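PDB 3DB2: putative NADPH-dependent oxidoreductase from Desulfitobacterium hafniense DCB-2, which probably acts as an NADPH-dependent oxidoreductase of the GFO/IDH/MocA type, pairing a nucleotide-binding Rossmann domain with a C-terminal domain. Local coordinates for residues C[72-84]-C[95-109]. Residues are numbered along the deposited sequence; the frame is centred on the assembly and turned at random.
Sequences ITVPNDKHAEVIE and VEKPISVSLDHAQRI
The imidazole of H79 is sandwiched: V95 CG2 lies over the centre of one face, 3.6 Å from the ring centroid in a CH-pi contact, and CA of N76 lies over the other, while the carbonyl oxygens of P98 and I99 line its edge. This packing belongs to the Rossmann fold, within the beta-alpha-beta unit of strand 69-72, helix 79-88 and strand 92-96; helix 103-116 runs beside helix 79-88, the short segments nearly parallel. Histidine suits the spot because it offers a flat apolar face and a polar rim at once: ND1 donates to I99 O (2.9 Å), in the ring plane but from above the carbonyl plane, and NE2 makes a weak bond to V74 O. With CG anti to the carbonyl carbon (chi1 -73°), the ring reaches the turn that follows strand 92-96, where P98, preceded by a cis peptide, sets its CG 3.4 Å from ND2 of N76. On the strands, E96 N donates to I72 O at 3.1 Å.

Between the helices A80, small enough to let the axes of the short segments 79-84 and 103-109 come within 8.9 Å, places CB over a face of the H105 ring and also over the R108 guanidinium. Deeper in, I83 and I109 meet through their CD1 methyls (3.6 Å), and I109 also rests on F120 of strand 120-123. Farther along the helices the long R108 reaches E84 side-on. NE binds OE2 and NH2 binds OE1 of E84, both nearly straight at 178°, with the guanidinium and carboxylate planes 35° apart. An alanine here would probably leave the E84 carboxylate without its charge partner and remove the guanidinium's part of the cover over A80 CB. A water bridges E84 OE2 to R108 O, 2.7 Å from each.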
ATOM      1  N   ILE C  72     -15.194 -29.721   5.144  1.00 17.77           N
ATOM      2  CA  ILE C  72     -15.858 -29.365   3.909  1.00 16.88           C
ATOM      3  C   ILE C  72     -14.954 -28.529   3.017  1.00 19.27           C
ATOM      4  O   ILE C  72     -14.648 -27.376   3.331  1.00 18.23           O
ATOM      5  CB  ILE C  72     -17.178 -28.603   4.184  1.00 17.38           C
ATOM      6  CG1 ILE C  72     -18.123 -29.460   5.032  1.00 16.29           C
ATOM      7  CG2 ILE C  72     -17.873 -28.100   2.928  1.00 16.58           C
ATOM      8  CD1 ILE C  72     -19.331 -28.720   5.561  1.00 12.83           C
ATOM      9  N   THR C  73     -14.541 -29.117   1.915  1.00 19.66           N
ATOM     10  CA  THR C  73     -13.673 -28.494   0.923  1.00 23.76           C
ATOM     11  C   THR C  73     -14.325 -28.585  -0.457  1.00 25.75           C
ATOM     12  O   THR C  73     -13.683 -29.009  -1.410  1.00 31.20           O
ATOM     13  CB  THR C  73     -12.284 -29.144   0.892  1.00 18.79           C
ATOM     14  OG1 THR C  73     -12.378 -30.559   0.753  1.00 22.83           O
ATOM     15  CG2 THR C  73     -11.514 -28.996   2.216  1.00 23.24           C
ATOM     16  N   VAL C  74     -15.581 -28.212  -0.522  1.00 22.42           N
ATOM     17  CA  VAL C  74     -16.407 -28.192  -1.724  1.00 24.16           C
ATOM     18  C   VAL C  74     -16.433 -26.780  -2.295  1.00 27.53           C
ATOM     19  O   VAL C  74     -15.969 -25.890  -1.562  1.00 29.82           O
ATOM     20  CB  VAL C  74     -17.825 -28.660  -1.387  1.00 25.54           C
ATOM     21  CG1 VAL C  74     -17.816 -30.014  -0.693  1.00 25.94           C
ATOM     22  CG2 VAL C  74     -18.499 -27.602  -0.510  1.00 26.99           C
ATOM     23  N   PRO C  75     -16.923 -26.566  -3.504  1.00 26.31           N
ATOM     24  CA  PRO C  75     -16.959 -25.206  -4.039  1.00 29.15           C
ATOM     25  C   PRO C  75     -17.753 -24.205  -3.209  1.00 28.61           C
ATOM     26  O   PRO C  75     -18.765 -24.574  -2.628  1.00 22.14           O
ATOM     27  CB  PRO C  75     -17.694 -25.351  -5.384  1.00 28.86           C
ATOM     28  CG  PRO C  75     -17.609 -26.792  -5.743  1.00 28.18           C
ATOM     29  CD  PRO C  75     -17.453 -27.553  -4.469  1.00 27.44           C
ATOM     30  N   ASN C  76     -17.301 -22.940  -3.190  1.00 24.45           N
ATOM     31  CA  ASN C  76     -17.881 -21.940  -2.309  1.00 23.26           C
ATOM     32  C   ASN C  76     -19.398 -21.825  -2.363  1.00 21.40           C
ATOM     33  O   ASN C  76     -19.997 -21.417  -1.357  1.00 24.36           O
ATOM     34  CB  ASN C  76     -17.333 -20.518  -2.606  1.00 21.84           C
ATOM     35  CG  ASN C  76     -15.840 -20.555  -2.268  1.00 31.11           C
ATOM     36  OD1 ASN C  76     -15.414 -21.387  -1.452  1.00 28.25           O
ATOM     37  ND2 ASN C  76     -15.052 -19.697  -2.906  1.00 29.36           N
ATOM     38  N   ASP C  77     -19.989 -22.113  -3.500  1.00 22.01           N
ATOM     39  CA  ASP C  77     -21.429 -21.936  -3.685  1.00 20.08           C
ATOM     40  C   ASP C  77     -22.190 -23.166  -3.172  1.00 21.02           C
ATOM     41  O   ASP C  77     -23.416 -23.160  -3.024  1.00 24.61           O
ATOM     42  CB  ASP C  77     -21.772 -21.607  -5.125  1.00 27.70           C
ATOM     43  CG  ASP C  77     -21.597 -22.752  -6.094  1.00 38.84           C
ATOM     44  OD1 ASP C  77     -20.520 -23.381  -6.029  1.00 38.36           O
ATOM     45  OD2 ASP C  77     -22.538 -22.997  -6.891  1.00 48.60           O
ATOM     46  N   LYS C  78     -21.457 -24.207  -2.838  1.00 22.49           N
ATOM     47  CA  LYS C  78     -22.061 -25.385  -2.227  1.00 23.37           C
ATOM     48  C   LYS C  78     -21.840 -25.461  -0.734  1.00 26.28           C
ATOM     49  O   LYS C  78     -22.295 -26.390  -0.058  1.00 24.12           O
ATOM     50  CB  LYS C  78     -21.466 -26.575  -2.980  1.00 27.14           C
ATOM     51  CG  LYS C  78     -21.788 -26.581  -4.473  1.00 36.03           C
ATOM     52  CD  LYS C  78     -23.227 -26.209  -4.769  1.00 37.85           C
ATOM     53  CE  LYS C  78     -23.781 -26.831  -6.036  1.00 43.96           C
ATOM     54  NZ  LYS C  78     -25.151 -26.318  -6.357  1.00 39.95           N
ATOM     55  N   HIS C  79     -21.133 -24.492  -0.148  1.00 24.59           N
ATOM     56  CA  HIS C  79     -20.881 -24.543   1.294  1.00 19.12           C
ATOM     57  C   HIS C  79     -22.173 -24.579   2.096  1.00 20.37           C
ATOM     58  O   HIS C  79     -22.318 -25.366   3.045  1.00 23.47           O
ATOM     59  CB  HIS C  79     -20.016 -23.343   1.715  1.00 22.58           C
ATOM     60  CG  HIS C  79     -18.570 -23.394   1.323  1.00 16.53           C
ATOM     61  ND1 HIS C  79     -17.698 -22.373   1.639  1.00 17.01           N
ATOM     62  CD2 HIS C  79     -17.804 -24.292   0.657  1.00 17.42           C
ATOM     63  CE1 HIS C  79     -16.482 -22.636   1.194  1.00 13.83           C
ATOM     64  NE2 HIS C  79     -16.513 -23.805   0.590  1.00 19.13           N
ATOM     65  N   ALA C  80     -23.119 -23.717   1.758  1.00 15.50           N
ATOM     66  CA  ALA C  80     -24.350 -23.511   2.488  1.00 17.62           C
ATOM     67  C   ALA C  80     -25.200 -24.780   2.559  1.00 20.91           C
ATOM     68  O   ALA C  80     -25.563 -25.252   3.632  1.00 20.32           O
ATOM     69  CB  ALA C  80     -25.215 -22.426   1.854  1.00 17.86           C
ATOM     70  N   GLU C  81     -25.530 -25.369   1.410  1.00 25.04           N
ATOM     71  CA  GLU C  81     -26.376 -26.570   1.486  1.00 21.18           C
ATOM     72  C   GLU C  81     -25.617 -27.725   2.115  1.00 20.04           C
ATOM     73  O   GLU C  81     -26.178 -28.608   2.776  1.00 22.18           O
ATOM     74  CB  GLU C  81     -26.884 -26.933   0.083  1.00 25.13           C
ATOM     75  CG  GLU C  81     -25.780 -27.265  -0.883  1.00 32.61           C
ATOM     76  CD  GLU C  81     -26.274 -27.502  -2.297  1.00 42.65           C
ATOM     77  OE1 GLU C  81     -26.245 -26.526  -3.073  1.00 45.52           O
ATOM     78  OE2 GLU C  81     -26.665 -28.649  -2.602  1.00 44.47           O
ATOM     79  N   VAL C  82     -24.292 -27.800   1.926  1.00 23.52           N
ATOM     80  CA  VAL C  82     -23.596 -28.941   2.528  1.00 15.41           C
ATOM     81  C   VAL C  82     -23.534 -28.790   4.037  1.00 22.14           C
ATOM     82  O   VAL C  82     -23.795 -29.731   4.799  1.00 21.91           O
ATOM     83  CB  VAL C  82     -22.204 -29.101   1.928  1.00 19.92           C
ATOM     84  CG1 VAL C  82     -21.456 -30.193   2.661  1.00 23.33           C
ATOM     85  CG2 VAL C  82     -22.293 -29.416   0.444  1.00 22.67           C
ATOM     86  N   ILE C  83     -23.202 -27.590   4.498  1.00 17.07           N
ATOM     87  CA  ILE C  83     -23.240 -27.298   5.939  1.00 17.58           C
ATOM     88  C   ILE C  83     -24.626 -27.542   6.504  1.00 18.99           C
ATOM     89  O   ILE C  83     -24.801 -28.133   7.579  1.00 18.59           O
ATOM     90  CB  ILE C  83     -22.769 -25.853   6.236  1.00 20.97           C
ATOM     91  CG1 ILE C  83     -21.311 -25.597   5.860  1.00 25.61           C
ATOM     92  CG2 ILE C  83     -23.006 -25.495   7.687  1.00 18.15           C
ATOM     93  CD1 ILE C  83     -20.946 -24.111   5.684  1.00 17.01           C
ATOM     94  N   GLU C  84     -25.670 -27.128   5.811  1.00 19.72           N
ATOM     95  CA  GLU C  84     -27.018 -27.323   6.372  1.00 19.87           C
ATOM     96  C   GLU C  84     -27.305 -28.821   6.541  1.00 18.26           C
ATOM     97  O   GLU C  84     -27.771 -29.217   7.603  1.00 20.42           O
ATOM     98  CB  GLU C  84     -28.052 -26.651   5.492  1.00 22.84           C
ATOM     99  CG  GLU C  84     -28.178 -25.148   5.572  1.00 22.93           C
ATOM    100  CD  GLU C  84     -29.007 -24.526   4.468  1.00 29.17           C
ATOM    101  OE1 GLU C  84     -29.145 -25.126   3.385  1.00 29.24           O
ATOM    102  OE2 GLU C  84     -29.550 -23.414   4.671  1.00 31.22           O
ATOM    103  N   VAL C  95     -15.358 -25.746   7.631  1.00 16.14           N
ATOM    104  CA  VAL C  95     -15.502 -25.363   6.239  1.00 13.96           C
ATOM    105  C   VAL C  95     -14.326 -24.449   5.843  1.00 19.43           C
ATOM    106  O   VAL C  95     -13.829 -23.621   6.610  1.00 16.05           O
ATOM    107  CB  VAL C  95     -16.861 -24.743   5.903  1.00 14.62           C
ATOM    108  CG1 VAL C  95     -17.081 -23.389   6.529  1.00 15.55           C
ATOM    109  CG2 VAL C  95     -17.052 -24.629   4.386  1.00 17.34           C
ATOM    110  N   GLU C  96     -13.843 -24.650   4.615  1.00 17.53           N
ATOM    111  CA  GLU C  96     -12.745 -23.845   4.120  1.00 16.89           C
ATOM    112  C   GLU C  96     -13.255 -22.423   3.896  1.00 19.28           C
ATOM    113  O   GLU C  96     -14.440 -22.145   3.728  1.00 20.82           O
ATOM    114  CB  GLU C  96     -12.186 -24.290   2.779  1.00 25.22           C
ATOM    115  CG  GLU C  96     -10.843 -24.979   2.916  1.00 31.33           C
ATOM    116  CD  GLU C  96      -9.825 -24.091   3.608  1.00 37.57           C
ATOM    117  OE1 GLU C  96      -9.959 -22.851   3.682  1.00 36.14           O
ATOM    118  OE2 GLU C  96      -8.855 -24.698   4.110  1.00 39.68           O
ATOM    119  N   LYS C  97     -12.304 -21.495   3.872  1.00 23.69           N
ATOM    120  CA  LYS C  97     -12.609 -20.114   3.659  1.00 15.70           C
ATOM    121  C   LYS C  97     -13.118 -19.740   2.235  1.00 20.41           C
ATOM    122  O   LYS C  97     -12.616 -20.548   1.374  1.00 20.91           O
ATOM    123  CB  LYS C  97     -11.483 -19.120   3.928  1.00 18.95           C
ATOM    124  CG  LYS C  97     -10.099 -19.584   3.597  1.00 21.03           C
ATOM    125  CD  LYS C  97      -9.848 -19.973   2.158  1.00 31.45           C
ATOM    126  CE  LYS C  97      -9.839 -18.745   1.255  1.00 39.55           C
ATOM    127  NZ  LYS C  97      -8.825 -18.989   0.170  1.00 48.06           N
ATOM    128  N   PRO C  98     -13.895 -18.762   1.738  1.00 18.09           N
ATOM    129  CA  PRO C  98     -14.840 -17.664   2.210  1.00 20.15           C
ATOM    130  C   PRO C  98     -15.879 -18.648   2.772  1.00 17.89           C
ATOM    131  O   PRO C  98     -15.986 -19.724   2.160  1.00 17.38           O
ATOM    132  CB  PRO C  98     -15.207 -16.839   1.046  1.00 23.32           C
ATOM    133  CG  PRO C  98     -15.041 -17.774  -0.104  1.00 25.77           C
ATOM    134  CD  PRO C  98     -13.910 -18.687   0.250  1.00 22.66           C
ATOM    135  N   ILE C  99     -16.558 -18.263   3.820  1.00 21.04           N
ATOM    136  CA  ILE C  99     -17.753 -18.960   4.289  1.00 16.33           C
ATOM    137  C   ILE C  99     -18.672 -19.242   3.117  1.00 21.71           C
ATOM    138  O   ILE C  99     -19.240 -20.339   3.006  1.00 19.82           O
ATOM    139  CB  ILE C  99     -18.440 -18.141   5.380  1.00 16.14           C
ATOM    140  CG1 ILE C  99     -19.765 -18.767   5.817  1.00 18.96           C
ATOM    141  CG2 ILE C  99     -18.699 -16.701   4.986  1.00 19.37           C
ATOM    142  CD1 ILE C  99     -20.221 -18.233   7.166  1.00 22.21           C
ATOM    143  N   SER C 100     -18.793 -18.286   2.204  1.00 18.26           N
ATOM    144  CA  SER C 100     -19.521 -18.396   0.958  1.00 18.03           C
ATOM    145  C   SER C 100     -19.157 -17.214   0.068  1.00 20.01           C
ATOM    146  O   SER C 100     -18.401 -16.364   0.525  1.00 18.36           O
ATOM    147  CB  SER C 100     -21.030 -18.373   1.230  1.00 20.53           C
ATOM    148  OG  SER C 100     -21.472 -17.168   1.813  1.00 22.89           O
ATOM    149  N   VAL C 101     -19.673 -17.121  -1.142  1.00 23.25           N
ATOM    150  CA  VAL C 101     -19.496 -15.875  -1.899  1.00 23.17           C
ATOM    151  C   VAL C 101     -20.758 -15.035  -1.907  1.00 24.68           C
ATOM    152  O   VAL C 101     -20.730 -13.853  -2.306  1.00 26.15           O
ATOM    153  CB  VAL C 101     -18.971 -16.169  -3.311  1.00 26.08           C
ATOM    154  CG1 VAL C 101     -17.491 -16.499  -3.160  1.00 27.26           C
ATOM    155  CG2 VAL C 101     -19.698 -17.298  -4.020  1.00 30.95           C
ATOM    156  N   SER C 102     -21.913 -15.548  -1.456  1.00 19.15           N
ATOM    157  CA  SER C 102     -23.055 -14.632  -1.404  1.00 20.01           C
ATOM    158  C   SER C 102     -23.518 -14.398   0.031  1.00 24.78           C
ATOM    159  O   SER C 102     -23.394 -15.216   0.945  1.00 20.40           O
ATOM    160  CB  SER C 102     -24.210 -15.154  -2.245  1.00 28.21           C
ATOM    161  OG  SER C 102     -25.100 -15.909  -1.437  1.00 27.64           O
ATOM    162  N   LEU C 103     -24.087 -13.218   0.281  1.00 23.16           N
ATOM    163  CA  LEU C 103     -24.543 -12.912   1.636  1.00 24.58           C
ATOM    164  C   LEU C 103     -25.629 -13.887   2.101  1.00 22.57           C
ATOM    165  O   LEU C 103     -25.654 -14.308   3.252  1.00 23.19           O
ATOM    166  CB  LEU C 103     -25.045 -11.467   1.666  1.00 26.68           C
ATOM    167  CG  LEU C 103     -25.457 -10.916   3.030  1.00 27.06           C
ATOM    168  CD1 LEU C 103     -24.294 -10.892   4.011  1.00 28.33           C
ATOM    169  CD2 LEU C 103     -26.032  -9.512   2.915  1.00 26.58           C
ATOM    170  N   ASP C 104     -26.535 -14.209   1.190  1.00 20.43           N
ATOM    171  CA  ASP C 104     -27.674 -15.071   1.470  1.00 24.78           C
ATOM    172  C   ASP C 104     -27.212 -16.380   2.107  1.00 21.72           C
ATOM    173  O   ASP C 104     -27.663 -16.817   3.154  1.00 26.00           O
ATOM    174  CB  ASP C 104     -28.446 -15.386   0.185  1.00 25.01           C
ATOM    175  CG  ASP C 104     -29.673 -16.239   0.487  1.00 32.18           C
ATOM    176  OD1 ASP C 104     -30.426 -15.855   1.406  1.00 41.28           O
ATOM    177  OD2 ASP C 104     -29.863 -17.272  -0.188  1.00 47.85           O
ATOM    178  N   HIS C 105     -26.260 -17.018   1.466  1.00 23.20           N
ATOM    179  CA  HIS C 105     -25.628 -18.262   1.847  1.00 22.58           C
ATOM    180  C   HIS C 105     -24.913 -18.091   3.178  1.00 27.36           C
ATOM    181  O   HIS C 105     -24.989 -18.973   4.039  1.00 21.15           O
ATOM    182  CB  HIS C 105     -24.697 -18.709   0.739  1.00 19.22           C
ATOM    183  CG  HIS C 105     -25.350 -19.309  -0.460  1.00 21.13           C
ATOM    184  ND1 HIS C 105     -24.627 -19.993  -1.419  1.00 20.16           N
ATOM    185  CD2 HIS C 105     -26.641 -19.362  -0.853  1.00 24.49           C
ATOM    186  CE1 HIS C 105     -25.458 -20.425  -2.359  1.00 23.64           C
ATOM    187  NE2 HIS C 105     -26.690 -20.052  -2.047  1.00 22.78           N
ATOM    188  N   ALA C 106     -24.219 -16.955   3.349  1.00 21.73           N
ATOM    189  CA  ALA C 106     -23.511 -16.769   4.625  1.00 23.20           C
ATOM    190  C   ALA C 106     -24.552 -16.733   5.727  1.00 25.07           C
ATOM    191  O   ALA C 106     -24.348 -17.259   6.812  1.00 20.03           O
ATOM    192  CB  ALA C 106     -22.690 -15.485   4.629  1.00 18.30           C
ATOM    193  N   GLN C 107     -25.674 -16.050   5.437  1.00 26.85           N
ATOM    194  CA  GLN C 107     -26.746 -15.942   6.438  1.00 25.65           C
ATOM    195  C   GLN C 107     -27.369 -17.306   6.710  1.00 18.27           C
ATOM    196  O   GLN C 107     -27.741 -17.651   7.827  1.00 26.05           O
ATOM    197  CB  GLN C 107     -27.808 -14.953   5.946  1.00 25.68           C
ATOM    198  CG  GLN C 107     -27.343 -13.516   6.049  1.00 25.18           C
ATOM    199  CD  GLN C 107     -28.313 -12.519   5.447  1.00 36.23           C
ATOM    200  OE1 GLN C 107     -29.040 -12.794   4.489  1.00 35.80           O
ATOM    201  NE2 GLN C 107     -28.298 -11.322   6.035  1.00 43.89           N
ATOM    202  N   ARG C 108     -27.505 -18.135   5.681  1.00 22.17           N
ATOM    203  CA  ARG C 108     -28.070 -19.461   5.909  1.00 20.55           C
ATOM    204  C   ARG C 108     -27.165 -20.241   6.848  1.00 22.35           C
ATOM    205  O   ARG C 108     -27.660 -20.993   7.663  1.00 23.53           O
ATOM    206  CB  ARG C 108     -28.245 -20.192   4.577  1.00 25.05           C
ATOM    207  CG  ARG C 108     -29.580 -19.845   3.912  1.00 25.68           C
ATOM    208  CD  ARG C 108     -29.582 -20.225   2.440  1.00 28.69           C
ATOM    209  NE  ARG C 108     -29.380 -21.662   2.250  1.00 28.74           N
ATOM    210  CZ  ARG C 108     -29.159 -22.248   1.084  1.00 32.48           C
ATOM    211  NH1 ARG C 108     -29.120 -21.499  -0.013  1.00 35.88           N
ATOM    212  NH2 ARG C 108     -28.982 -23.561   1.009  1.00 31.75           N
ATOM    213  N   ILE C 109     -25.855 -20.051   6.731  1.00 20.57           N
ATOM    214  CA  ILE C 109     -24.906 -20.842   7.491  1.00 21.19           C
ATOM    215  C   ILE C 109     -24.899 -20.376   8.936  1.00 23.72           C
ATOM    216  O   ILE C 109     -24.885 -21.134   9.902  1.00 17.66           O
ATOM    217  CB  ILE C 109     -23.518 -20.754   6.840  1.00 16.72           C
ATOM    218  CG1 ILE C 109     -23.462 -21.393   5.453  1.00 17.65           C
ATOM    219  CG2 ILE C 109     -22.474 -21.322   7.772  1.00 15.88           C
ATOM    220  CD1 ILE C 109     -22.257 -20.944   4.648  1.00 18.88           C
TER
HETATM  221  O   HOH W   1     -22.458 -21.426  -0.193  1.00 22.52           O
HETATM  222  O   HOH W   2     -29.983 -22.176   7.028  1.00 25.17           O